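Putative hemin storage protein (Bordetella bronchiseptica, PDB 6AU1) cleaves deacetylated poly-beta-1,6-N-acetylglucosamine through the glycoside hydrolase domain present here, and can thereby disrupt bacterial biofilms. Local coordinates at residues A[266-271]-A[304-309]; A[231-236]-A[258-263]. All blocks are in the same frame, centred on the assembly; numbering follows the deposited sequence.

Overall arrangement
Both contacts belong to a parallel beta/alpha barrel of the TIM type and follow one another along the chain. Interaction 2 pairs strand 230-235 with the start of strand 262-266; interaction 1 begins where the latter strand ends and joins its exit loop to that of strand 297-305. Their centres lie about 21 Å apart, yet they touch: Met266 N and Leu235 O, 2.9 Å apart, make a probable hydrogen bond, and Met266 CE packs 3.5 Å from Tyr236 CD1. In TIM barrels the active site lies at the C-terminal ends of the strands, so interaction 1 and the Tyr236 end of interaction 2, where an ethanediol sits, probably border the sugar-binding face.

Interaction 1 of 2, residues A[266-271]-A[304-309]; sequences MAMPNM and RDWRVG
Met268 and Trp306 both set CG anti to their carbonyl carbon, with chi1 -60° and -61°, and the methionine then runs straight out, so that its sulfur arrives at the rim of the indole. SD lies near the ring plane, 4.1 Å from Trp306 CH2, an edge-on Met-aromatic contact in which the two side chains cross at about a right angle. Met271 adds its methyl on the same six-membered ring, CE coming obliquely to 4.4 Å from Trp306 CZ3. Arg304 O rests over one face of the indole, and Tyr335 also meets the ring.

A polar half lies alongside. Asp305, with CG anti to the backbone N (chi1 -176°), crosses the end of Asn270 at about a right angle, and Asn270 CG stands 3.7 Å from Asp305 OD2. The other carboxylate oxygen, OD1, turns back on its own chain and accepts weak bonds from the amides of Arg307 and Val308, the former closing an Asx turn, while Gly309 N bonds to Asp305 O at 2.8 Å. Arg307 takes the crowded first torsion and bends at chi3, which carries NH2 to 2.7 Å from Asn270 O; its high mobility argues against a rigid clamp.

Gln302, from strand 297-305, bonds Met271 N through OE1 and Arg304 O through NE2, linking 266-271 to the end of that strand. This surface contact of neighbouring barrel exits thus combines a sulfur and a methyl at the indole with a polar group of Asn270, Asp305 and Arg307, in which the arginine's charge would probably favour an ionised Asp305.

Interaction 2 of 2, residues A[231-236]-A[258-263]; sequences VARNLY and KSYDFV. With EDO (1,2-ethanediol), chain G.
The tightest packing is where Arg233 of the strand meets Tyr260, in the loop that leads into the parallel partner strand. Arg233 CB sits squarely over the phenol ring, 3.7 Å from its centroid, in a CH-pi contact. The extended chain, CG anti to the backbone N, then carries NH1 past the ring to donate to Tyr260 OH at 3.0 Å, in the guanidinium plane, which stands almost perpendicular to the ring. Thr213 OG1 also bonds that hydroxyl, and Ala163 O takes Arg233 NH2. Val231 is held firmly too: Asp261 OD2 uses its anti lone pair to accept Val231 N at 2.8 Å, and Val231 O takes Phe262 N at 3.2 Å. Further along, Leu235 CD2 packs 3.6 Å from Val263 CG1.

Looser are the partly exposed Asp261 and Phe262 side chains and the weak Arg233 N to Phe262 O bond. Of the Phe262 side chain only CB meets Ala232, its ring leading away, while Phe262 O also takes a CA-H...O contact from Ala232 CA at 3.1 Å. At the opposite, C-terminal end of 231-236, past the pairing, Tyr236 OH donates to O2 of an ethanediol, probably from the crystallisation liquor.

Strand 156-159 continues the barrel beside 231-235, while helices 195-223 and 253-259 pack against the Arg233 and Val263 face.

Interaction 1 of 2, residues A[266-271]-A[304-309]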
loop_
_atom_site.group_PDB
_atom_site.type_symbol
_atom_site.label_atom_id
_atom_site.label_comp_id
_atom_site.label_asym_id
_atom_site.label_seq_id
_atom_site.Cartn_x
_atom_site.Cartn_y
_atom_site.Cartn_z
ATOM N N MET A 266 8.155 2.079 -2.957
ATOM C CA MET A 266 7.979 1.390 -4.226
ATOM C C MET A 266 9.169 1.683 -5.147
ATOM O O MET A 266 9.174 2.625 -5.943
ATOM C CB MET A 266 6.616 1.762 -4.827
ATOM C CG MET A 266 5.498 1.225 -3.911
ATOM S SD MET A 266 3.798 1.553 -4.393
ATOM C CE MET A 266 3.767 3.332 -4.235
ATOM N N ALA A 267 10.195 0.850 -4.985
ATOM C CA ALA A 267 11.488 1.020 -5.651
ATOM C C ALA A 267 11.437 0.324 -7.001
ATOM O O ALA A 267 12.017 -0.747 -7.194
ATOM C CB ALA A 267 12.608 0.451 -4.776
ATOM N N MET A 268 10.701 0.938 -7.919
ATOM C CA MET A 268 10.281 0.285 -9.150
ATOM C C MET A 268 10.577 1.153 -10.370
ATOM O O MET A 268 9.670 1.806 -10.914
ATOM C CB MET A 268 8.787 -0.040 -9.063
ATOM C CG MET A 268 8.438 -0.967 -7.888
ATOM S SD MET A 268 6.664 -1.271 -7.762
ATOM C CE MET A 268 6.581 -2.417 -6.374
ATOM N N PRO A 269 11.850 1.165 -10.805
ATOM C CA PRO A 269 12.273 2.031 -11.917
ATOM C C PRO A 269 11.570 1.710 -13.239
ATOM O O PRO A 269 11.361 2.613 -14.037
ATOM C CB PRO A 269 13.788 1.771 -12.017
ATOM C CG PRO A 269 14.010 0.455 -11.302
ATOM C CD PRO A 269 12.981 0.427 -10.212
ATOM N N ASN A 270 11.203 0.451 -13.461
ATOM C CA ASN A 270 10.457 0.078 -14.661
ATOM C C ASN A 270 9.084 0.768 -14.700
ATOM O O ASN A 270 8.718 1.393 -15.699
ATOM C CB ASN A 270 10.307 -1.447 -14.725
ATOM C CG ASN A 270 9.874 -1.945 -16.087
ATOM O OD1 ASN A 270 8.729 -1.759 -16.495
ATOM N ND2 ASN A 270 10.783 -2.610 -16.789
ATOM N N MET A 271 8.331 0.655 -13.608
ATOM C CA MET A 271 7.042 1.342 -13.475
ATOM C C MET A 271 7.197 2.858 -13.590
ATOM O O MET A 271 6.346 3.539 -14.164
ATOM C CB MET A 271 6.376 1.001 -12.138
ATOM C CG MET A 271 5.156 1.881 -11.829
ATOM S SD MET A 271 4.906 2.258 -10.079
ATOM C CE MET A 271 3.799 0.938 -9.592
ATOM N N ARG A 304 7.228 -7.990 -11.797
ATOM C CA ARG A 304 6.448 -8.066 -13.015
ATOM C C ARG A 304 6.424 -6.706 -13.698
ATOM O O ARG A 304 6.406 -5.664 -13.039
ATOM C CB ARG A 304 5.021 -8.557 -12.707
ATOM C CG ARG A 304 4.114 -8.664 -13.921
ATOM C CD ARG A 304 2.859 -9.495 -13.622
ATOM N NE ARG A 304 2.000 -9.598 -14.792
ATOM C CZ ARG A 304 2.172 -10.479 -15.771
ATOM N NH1 ARG A 304 3.169 -11.363 -15.713
ATOM N NH2 ARG A 304 1.343 -10.483 -16.806
ATOM N N ASP A 305 6.462 -6.727 -15.022
ATOM C CA ASP A 305 6.301 -5.530 -15.820
ATOM C C ASP A 305 4.816 -5.459 -16.185
ATOM O O ASP A 305 4.391 -6.059 -17.171
ATOM C CB ASP A 305 7.213 -5.601 -17.052
ATOM C CG ASP A 305 7.188 -4.342 -17.888
ATOM O OD1 ASP A 305 6.177 -3.618 -17.856
ATOM O OD2 ASP A 305 8.187 -4.092 -18.598
ATOM N N TRP A 306 4.023 -4.765 -15.367
ATOM C CA TRP A 306 2.566 -4.780 -15.530
ATOM C C TRP A 306 2.119 -4.072 -16.807
ATOM O O TRP A 306 1.047 -4.366 -17.339
ATOM C CB TRP A 306 1.852 -4.137 -14.329
ATOM C CG TRP A 306 2.095 -4.801 -13.006
ATOM C CD1 TRP A 306 1.454 -5.898 -12.502
ATOM C CD2 TRP A 306 3.025 -4.387 -12.010
ATOM N NE1 TRP A 306 1.941 -6.201 -11.256
ATOM C CE2 TRP A 306 2.916 -5.292 -10.932
ATOM C CE3 TRP A 306 3.955 -3.343 -11.925
ATOM C CZ2 TRP A 306 3.692 -5.180 -9.786
ATOM C CZ3 TRP A 306 4.734 -3.240 -10.787
ATOM C CH2 TRP A 306 4.595 -4.149 -9.730
ATOM N N ARG A 307 2.929 -3.138 -17.298
ATOM C CA ARG A 307 2.522 -2.371 -18.468
ATOM C C ARG A 307 2.544 -3.241 -19.729
ATOM O O ARG A 307 1.638 -3.149 -20.558
ATOM C CB ARG A 307 3.399 -1.119 -18.642
ATOM C CG ARG A 307 4.771 -1.333 -19.266
ATOM C CD ARG A 307 5.495 -0.016 -19.486
ATOM N NE ARG A 307 5.894 0.607 -18.227
ATOM C CZ ARG A 307 6.179 1.898 -18.092
ATOM N NH1 ARG A 307 6.102 2.711 -19.138
ATOM N NH2 ARG A 307 6.534 2.380 -16.910
ATOM N N VAL A 308 3.551 -4.104 -19.860
ATOM C CA VAL A 308 3.651 -4.979 -21.027
ATOM C C VAL A 308 3.095 -6.369 -20.727
ATOM O O VAL A 308 2.906 -7.176 -21.635
ATOM C CB VAL A 308 5.109 -5.128 -21.525
ATOM C CG1 VAL A 308 5.744 -3.765 -21.753
ATOM C CG2 VAL A 308 5.926 -5.951 -20.554
ATOM N N GLY A 309 2.852 -6.651 -19.450
ATOM C CA GLY A 309 2.231 -7.903 -19.058
ATOM C C GLY A 309 3.190 -9.076 -19.125
ATOM O O GLY A 309 2.865 -10.126 -19.683
#

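Interaction 2 of 2, residues A[231-236]-A[258-263]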
loop_
_atom_site.group_PDB
_atom_site.type_symbol
_atom_site.label_atom_id
_atom_site.label_comp_id
_atom_site.label_asym_id
_atom_site.label_seq_id
_atom_site.Cartn_x
_atom_site.Cartn_y
_atom_site.Cartn_z
ATOM N N VAL A 231 2.689 -1.675 11.663
ATOM C CA VAL A 231 2.120 -1.043 10.472
ATOM C C VAL A 231 3.172 -0.586 9.466
ATOM O O VAL A 231 4.244 -0.086 9.825
ATOM C CB VAL A 231 1.214 0.177 10.832
ATOM C CG1 VAL A 231 -0.000 -0.286 11.652
ATOM C CG2 VAL A 231 2.002 1.266 11.572
ATOM N N ALA A 232 2.848 -0.774 8.191
ATOM C CA ALA A 232 3.657 -0.269 7.089
ATOM C C ALA A 232 2.756 0.513 6.153
ATOM O O ALA A 232 1.535 0.319 6.159
ATOM C CB ALA A 232 4.343 -1.413 6.343
ATOM N N ARG A 233 3.338 1.396 5.355
ATOM C CA ARG A 233 2.547 2.086 4.331
ATOM C C ARG A 233 3.355 2.202 3.046
ATOM O O ARG A 233 4.553 2.462 3.091
ATOM C CB ARG A 233 2.108 3.471 4.823
ATOM C CG ARG A 233 1.242 4.251 3.790
ATOM C CD ARG A 233 0.575 5.477 4.419
ATOM N NE ARG A 233 0.048 6.383 3.395
ATOM C CZ ARG A 233 -0.251 7.660 3.616
ATOM N NH1 ARG A 233 -0.110 8.181 4.837
ATOM N NH2 ARG A 233 -0.672 8.423 2.609
ATOM N N ASN A 234 2.700 1.990 1.904
ATOM C CA ASN A 234 3.338 2.201 0.605
ATOM C C ASN A 234 3.648 3.672 0.361
ATOM O O ASN A 234 2.784 4.544 0.544
ATOM C CB ASN A 234 2.447 1.708 -0.546
ATOM C CG ASN A 234 2.409 0.202 -0.667
ATOM O OD1 ASN A 234 1.340 -0.370 -0.820
ATOM N ND2 ASN A 234 3.577 -0.442 -0.650
ATOM N N LEU A 235 4.873 3.929 -0.082
ATOM C CA LEU A 235 5.334 5.276 -0.410
ATOM C C LEU A 235 5.825 5.289 -1.851
ATOM O O LEU A 235 6.625 4.431 -2.251
ATOM C CB LEU A 235 6.465 5.702 0.542
ATOM C CG LEU A 235 7.190 7.023 0.261
ATOM C CD1 LEU A 235 6.219 8.208 0.324
ATOM C CD2 LEU A 235 8.319 7.204 1.259
ATOM N N TYR A 236 5.344 6.253 -2.625
ATOM C CA TYR A 236 5.826 6.445 -3.990
ATOM C C TYR A 236 7.251 7.009 -4.011
ATOM O O TYR A 236 7.656 7.728 -3.102
ATOM C CB TYR A 236 4.895 7.386 -4.746
ATOM C CG TYR A 236 3.657 6.721 -5.293
ATOM C CD1 TYR A 236 3.702 6.012 -6.492
ATOM C CD2 TYR A 236 2.440 6.805 -4.624
ATOM C CE1 TYR A 236 2.566 5.401 -7.006
ATOM C CE2 TYR A 236 1.296 6.198 -5.137
ATOM C CZ TYR A 236 1.371 5.499 -6.322
ATOM O OH TYR A 236 0.243 4.896 -6.838
ATOM N N LYS A 258 8.467 8.769 10.685
ATOM C CA LYS A 258 8.121 9.118 12.054
ATOM C C LYS A 258 6.914 8.342 12.567
ATOM O O LYS A 258 6.740 8.192 13.780
ATOM C CB LYS A 258 7.851 10.624 12.166
ATOM C CG LYS A 258 9.105 11.481 12.183
ATOM C CD LYS A 258 8.785 12.949 11.940
ATOM C CE LYS A 258 7.719 13.465 12.894
ATOM N NZ LYS A 258 7.431 14.910 12.654
ATOM N N SER A 259 6.092 7.843 11.652
ATOM C CA SER A 259 4.778 7.328 12.034
ATOM C C SER A 259 4.546 5.839 11.788
ATOM O O SER A 259 3.708 5.230 12.452
ATOM C CB SER A 259 3.696 8.117 11.301
ATOM O OG SER A 259 3.886 9.512 11.472
ATOM N N TYR A 260 5.259 5.251 10.835
ATOM C CA TYR A 260 5.049 3.831 10.541
ATOM C C TYR A 260 6.231 3.007 11.016
ATOM O O TYR A 260 7.346 3.509 11.112
ATOM C CB TYR A 260 4.804 3.606 9.041
ATOM C CG TYR A 260 3.603 4.380 8.556
ATOM C CD1 TYR A 260 2.321 3.948 8.848
ATOM C CD2 TYR A 260 3.756 5.572 7.847
ATOM C CE1 TYR A 260 1.215 4.664 8.427
ATOM C CE2 TYR A 260 2.665 6.292 7.434
ATOM C CZ TYR A 260 1.400 5.844 7.727
ATOM O OH TYR A 260 0.309 6.572 7.326
ATOM N N ASP A 261 5.984 1.738 11.328
ATOM C CA ASP A 261 7.084 0.867 11.717
ATOM C C ASP A 261 7.999 0.623 10.536
ATOM O O ASP A 261 9.226 0.598 10.683
ATOM C CB ASP A 261 6.562 -0.448 12.261
ATOM C CG ASP A 261 5.747 -0.258 13.509
ATOM O OD1 ASP A 261 6.346 0.076 14.548
ATOM O OD2 ASP A 261 4.514 -0.433 13.445
ATOM N N PHE A 262 7.390 0.460 9.365
ATOM C CA PHE A 262 8.129 0.292 8.125
ATOM C C PHE A 262 7.531 1.130 7.023
ATOM O O PHE A 262 6.313 1.313 6.951
ATOM C CB PHE A 262 8.152 -1.176 7.695
ATOM C CG PHE A 262 8.874 -2.062 8.663
ATOM C CD1 PHE A 262 10.252 -1.994 8.776
ATOM C CD2 PHE A 262 8.178 -2.941 9.471
ATOM C CE1 PHE A 262 10.926 -2.807 9.670
ATOM C CE2 PHE A 262 8.844 -3.746 10.366
ATOM C CZ PHE A 262 10.220 -3.674 10.465
ATOM N N VAL A 263 8.404 1.645 6.169
ATOM C CA VAL A 263 7.985 2.372 4.977
ATOM C C VAL A 263 8.184 1.453 3.786
ATOM O O VAL A 263 9.317 1.035 3.516
ATOM C CB VAL A 263 8.800 3.660 4.787
ATOM C CG1 VAL A 263 8.429 4.338 3.466
ATOM C CG2 VAL A 263 8.570 4.606 5.955
HETATM C C1 EDO G . -3.032 3.930 -7.064
HETATM O O1 EDO G . -3.475 3.245 -5.877
HETATM C C2 EDO G . -3.021 5.436 -6.820
HETATM O O2 EDO G . -1.968 5.770 -5.908
#